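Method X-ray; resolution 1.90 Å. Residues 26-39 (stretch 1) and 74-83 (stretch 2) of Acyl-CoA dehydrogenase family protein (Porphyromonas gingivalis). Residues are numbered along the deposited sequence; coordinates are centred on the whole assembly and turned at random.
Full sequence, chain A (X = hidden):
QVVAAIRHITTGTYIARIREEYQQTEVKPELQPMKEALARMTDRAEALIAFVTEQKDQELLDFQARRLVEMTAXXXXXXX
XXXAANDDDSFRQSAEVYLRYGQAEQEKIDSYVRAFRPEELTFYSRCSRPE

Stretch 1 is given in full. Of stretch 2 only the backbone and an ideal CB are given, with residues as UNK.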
# COMPACT_ATOMS: atom_id res chain seq x y z
N GLU A 26 18.74 3.67 4.98
CA GLU A 26 19.65 2.53 5.15
C GLU A 26 18.78 1.35 5.54
O GLU A 26 18.06 1.43 6.53
CB GLU A 26 20.67 2.86 6.25
CG GLU A 26 21.54 1.69 6.67
CD GLU A 26 22.63 2.04 7.69
OE1 GLU A 26 22.29 2.56 8.80
OE2 GLU A 26 23.82 1.78 7.40
N VAL A 27 18.80 0.28 4.75
CA VAL A 27 18.00 -0.90 5.07
C VAL A 27 18.92 -2.13 5.23
O VAL A 27 20.04 -2.15 4.72
CB VAL A 27 16.87 -1.16 4.02
CG1 VAL A 27 15.99 0.06 3.91
CG2 VAL A 27 17.44 -1.55 2.66
N LYS A 28 18.43 -3.13 5.92
CA LYS A 28 19.16 -4.38 6.06
C LYS A 28 19.13 -5.12 4.73
O LYS A 28 18.27 -4.84 3.90
CB LYS A 28 18.54 -5.21 7.16
CG LYS A 28 18.86 -4.67 8.56
CD LYS A 28 18.32 -5.56 9.67
CE LYS A 28 18.95 -6.98 9.63
NZ LYS A 28 18.91 -7.70 10.95
N PRO A 29 20.08 -6.06 4.51
CA PRO A 29 20.13 -6.82 3.25
C PRO A 29 18.79 -7.46 2.85
O PRO A 29 18.49 -7.54 1.67
CB PRO A 29 21.16 -7.91 3.53
CG PRO A 29 22.07 -7.29 4.54
CD PRO A 29 21.19 -6.45 5.41
N GLU A 30 18.02 -7.90 3.83
CA GLU A 30 16.74 -8.56 3.55
C GLU A 30 15.73 -7.68 2.85
O GLU A 30 14.86 -8.18 2.15
CB GLU A 30 16.14 -9.11 4.84
CG GLU A 30 15.85 -8.06 5.91
CD GLU A 30 16.26 -8.50 7.30
OE1 GLU A 30 16.89 -9.57 7.42
OE2 GLU A 30 15.97 -7.76 8.27
N LEU A 31 15.86 -6.36 3.02
CA LEU A 31 14.94 -5.40 2.40
C LEU A 31 15.57 -4.72 1.16
O LEU A 31 14.90 -3.99 0.40
CB LEU A 31 14.54 -4.37 3.47
CG LEU A 31 13.16 -3.77 3.46
CD1 LEU A 31 12.05 -4.83 3.28
CD2 LEU A 31 12.95 -2.89 4.73
N GLN A 32 16.85 -4.97 0.93
CA GLN A 32 17.55 -4.35 -0.18
C GLN A 32 16.92 -4.69 -1.55
O GLN A 32 16.78 -3.81 -2.39
CB GLN A 32 19.05 -4.69 -0.13
CG GLN A 32 19.91 -4.00 -1.19
CD GLN A 32 19.95 -2.48 -1.06
OE1 GLN A 32 19.90 -1.95 0.04
NE2 GLN A 32 20.04 -1.78 -2.20
N PRO A 33 16.54 -5.96 -1.79
CA PRO A 33 15.87 -6.23 -3.07
C PRO A 33 14.59 -5.41 -3.26
O PRO A 33 14.35 -4.90 -4.36
CB PRO A 33 15.58 -7.74 -3.01
CG PRO A 33 16.69 -8.28 -2.10
CD PRO A 33 16.77 -7.20 -1.02
N MSE A 34 13.80 -5.25 -2.19
CA MSE A 34 12.61 -4.44 -2.29
C MSE A 34 12.96 -2.99 -2.61
O MSE A 34 12.31 -2.38 -3.44
CB MSE A 34 11.74 -4.50 -1.04
CG MSE A 34 10.48 -3.66 -1.20
SE MSE A 34 9.23 -4.00 0.31
CE MSE A 34 7.68 -2.99 -0.42
N LYS A 35 13.99 -2.45 -1.96
CA LYS A 35 14.43 -1.09 -2.23
C LYS A 35 14.82 -0.89 -3.72
O LYS A 35 14.43 0.10 -4.36
CB LYS A 35 15.58 -0.73 -1.30
CG LYS A 35 16.12 0.65 -1.48
CD LYS A 35 17.09 0.98 -0.34
CE LYS A 35 17.72 2.27 -0.54
NZ LYS A 35 18.84 2.50 0.41
N GLU A 36 15.54 -1.86 -4.28
CA GLU A 36 15.94 -1.82 -5.68
C GLU A 36 14.74 -1.97 -6.63
O GLU A 36 14.67 -1.27 -7.64
CB GLU A 36 17.01 -2.88 -5.96
CG GLU A 36 18.32 -2.55 -5.23
CD GLU A 36 19.38 -3.65 -5.26
OE1 GLU A 36 19.13 -4.74 -5.84
OE2 GLU A 36 20.47 -3.42 -4.69
N ALA A 37 13.80 -2.84 -6.29
CA ALA A 37 12.57 -2.98 -7.09
C ALA A 37 11.75 -1.68 -7.10
O ALA A 37 11.22 -1.28 -8.14
CB ALA A 37 11.71 -4.13 -6.56
N LEU A 38 11.66 -1.02 -5.95
CA LEU A 38 10.96 0.25 -5.85
C LEU A 38 11.63 1.35 -6.66
O LEU A 38 10.95 2.19 -7.21
CB LEU A 38 10.83 0.70 -4.40
CG LEU A 38 9.85 -0.15 -3.59
CD1 LEU A 38 10.06 0.10 -2.11
CD2 LEU A 38 8.43 0.14 -4.01
N ALA A 39 12.96 1.34 -6.72
CA ALA A 39 13.70 2.28 -7.56
C ALA A 39 13.32 2.09 -9.04
O ALA A 39 13.05 3.06 -9.75
CB ALA A 39 15.22 2.12 -7.36
N UNK A 74 1.65 3.83 -7.01
CA UNK A 74 2.21 2.50 -6.77
C UNK A 74 3.65 2.58 -6.24
O UNK A 74 4.02 1.87 -5.28
CB UNK A 74 2.17 1.68 -8.06
N UNK A 75 4.46 3.44 -6.86
CA UNK A 75 5.83 3.65 -6.39
C UNK A 75 5.92 4.28 -5.00
O UNK A 75 6.72 3.83 -4.19
CB UNK A 75 6.58 4.53 -7.39
N UNK A 76 5.13 5.33 -4.75
CA UNK A 76 5.11 6.00 -3.44
C UNK A 76 4.65 5.06 -2.35
O UNK A 76 5.36 4.86 -1.34
CB UNK A 76 4.20 7.23 -3.48
N UNK A 77 3.49 4.44 -2.59
CA UNK A 77 2.89 3.52 -1.61
C UNK A 77 3.88 2.44 -1.24
O UNK A 77 4.04 2.10 -0.07
CB UNK A 77 1.61 2.89 -2.16
N UNK A 78 4.56 1.89 -2.25
CA UNK A 78 5.52 0.80 -2.05
C UNK A 78 6.63 1.20 -1.11
O UNK A 78 7.06 0.43 -0.22
CB UNK A 78 6.12 0.36 -3.39
N UNK A 79 7.10 2.44 -1.28
CA UNK A 79 8.10 2.99 -0.36
C UNK A 79 7.56 3.12 1.06
O UNK A 79 8.29 2.82 1.99
CB UNK A 79 8.58 4.36 -0.86
N UNK A 80 6.31 3.57 1.24
CA UNK A 80 5.76 3.70 2.59
C UNK A 80 5.73 2.36 3.29
O UNK A 80 6.04 2.24 4.49
CB UNK A 80 4.35 4.30 2.55
N UNK A 81 5.39 1.33 2.53
CA UNK A 81 5.33 -0.03 3.08
C UNK A 81 6.74 -0.60 3.34
O UNK A 81 6.97 -1.27 4.34
CB UNK A 81 4.56 -0.95 2.12
N UNK A 82 7.69 -0.31 2.46
CA UNK A 82 9.10 -0.65 2.71
C UNK A 82 9.58 -0.04 4.03
O UNK A 82 10.27 -0.68 4.81
CB UNK A 82 9.98 -0.16 1.56
N UNK A 83 9.24 1.23 4.26
CA UNK A 83 9.65 1.91 5.50
C UNK A 83 9.01 1.25 6.71
O UNK A 83 9.66 1.09 7.73
CB UNK A 83 9.28 3.39 5.45

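Stretch 2 is helical throughout, and its axis runs nearly antiparallel to helix 32-39 (164° between N-to-C directions, 9.9 Å at closest approach). The surface that stretch 1 offers is largely apolar: Val27, Leu31, Met34 and Leu38, with the aliphatic part of Lys35.

At position 74 the ideal CB has nothing of stretch 1 within 5.5 Å, so this contact scarcely restricts the choice. The residue is His74, whose ring leads away and whose ND1 is hydrogen-bonded elsewhere in the structure.

Position 75 points sideways, its ideal CB 5.0 Å from Leu38 O. Small or medium side chains would suit. It is Ala75; its backbone O lies 4.1 Å from Leu38 CD2 and helps form the hole that receives Leu38.

Positions 76 and 77 direct CB away and sideways respectively, with no atom of stretch 1 within 5.5 Å of either ideal CB. Many residues compatible with a helix would do. They are Val76 and Phe77, and neither touches stretch 1.

Position 78 is the most restrictive. Its phi/psi of -59/-41 is ordinary helix and does not itself call for glycine, but the ideal CB would fall 2.4 Å from Leu38 CD2, a clash. With the backbones and the Leu38 side chain as they stand, only a residue lacking CB fits: Gly78. Gly78 O packs 3.5 Å from Met34 CE and 3.6 Å from Leu38 CD1.

Position 79 points sideways, with its ideal CB 4.7 Å from Leu38 CD1. A flat ring or a medium apolar chain could bend back over Leu38. The residue is His79, with chi1 m (-79°). Leu38 CB lies over one ring face, 3.8 Å from the centroid and 29° off the normal, a CH-pi contact. ND1 donates to Ala75 O (2.8 Å, 162°), tying the ring to the preceding helical turn.

Position 80 points away and is unconstrained by stretch 1; it is Leu80.

Position 81 is sideways, its ideal CB 4.5 Å from Met34 CE, which favours an apolar chain without demanding one. Leu81 makes only a marginal approach.

At position 82 CA-to-CB points toward stretch 1: its ideal CB is 3.7 Å from Leu38 CD1 and 4.1 Å from Met34 SE. A sizeable apolar side chain suits, such as leucine, isoleucine or methionine; methionine is the longest and most flexible of these. It is Met82, a selenomethionine, with the largest covered area (124 Å²). Its CG lies 3.8 Å from Met34 CG and 4.0 Å from Leu31 CG, its SE 3.7 Å from Lys35 CB, and its CE 3.8 Å from Val27 CG1.

Position 83 points away, leaving a wide choice. Leu83 brings its end nearer, but its CD2 is still 6.1 Å from Val27 CG1.

Stretch 2 74-83: HAVFGHLLML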
# COMPACT_ATOMS: atom_id res chain seq x y z
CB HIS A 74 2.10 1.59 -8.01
CG HIS A 74 0.70 1.27 -8.36
ND1 HIS A 74 -0.16 0.64 -7.49
CD2 HIS A 74 -0.03 1.54 -9.47
CE1 HIS A 74 -1.36 0.56 -8.04
NE2 HIS A 74 -1.29 1.06 -9.26
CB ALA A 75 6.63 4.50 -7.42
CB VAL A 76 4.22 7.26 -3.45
CG1 VAL A 76 4.07 7.86 -2.01
CG2 VAL A 76 4.78 8.30 -4.48
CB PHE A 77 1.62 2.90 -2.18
CG PHE A 77 0.40 3.82 -2.19
CD1 PHE A 77 0.47 5.18 -1.88
CD2 PHE A 77 -0.84 3.29 -2.56
CE1 PHE A 77 -0.68 5.97 -1.90
CE2 PHE A 77 -1.98 4.08 -2.60
CZ PHE A 77 -1.91 5.42 -2.27
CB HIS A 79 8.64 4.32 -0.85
CG HIS A 79 9.67 4.20 -1.93
ND1 HIS A 79 9.34 4.18 -3.26
CD2 HIS A 79 11.02 4.07 -1.87
CE1 HIS A 79 10.45 4.05 -3.98
NE2 HIS A 79 11.48 3.99 -3.16
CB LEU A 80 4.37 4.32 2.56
CG LEU A 80 4.26 5.68 1.91
CD1 LEU A 80 2.79 6.13 1.85
CD2 LEU A 80 5.12 6.70 2.67
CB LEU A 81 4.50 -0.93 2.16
CG LEU A 81 3.08 -0.45 1.86
CD1 LEU A 81 2.31 -1.60 1.09
CD2 LEU A 81 2.33 0.05 3.11
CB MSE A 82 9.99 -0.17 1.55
CG MSE A 82 11.32 -0.89 1.33
SE MSE A 82 12.74 0.40 0.86
CE MSE A 82 12.45 0.76 2.70
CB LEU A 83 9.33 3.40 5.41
CG LEU A 83 10.13 4.21 4.36
CD1 LEU A 83 9.59 5.64 4.29
CD2 LEU A 83 11.63 4.26 4.65
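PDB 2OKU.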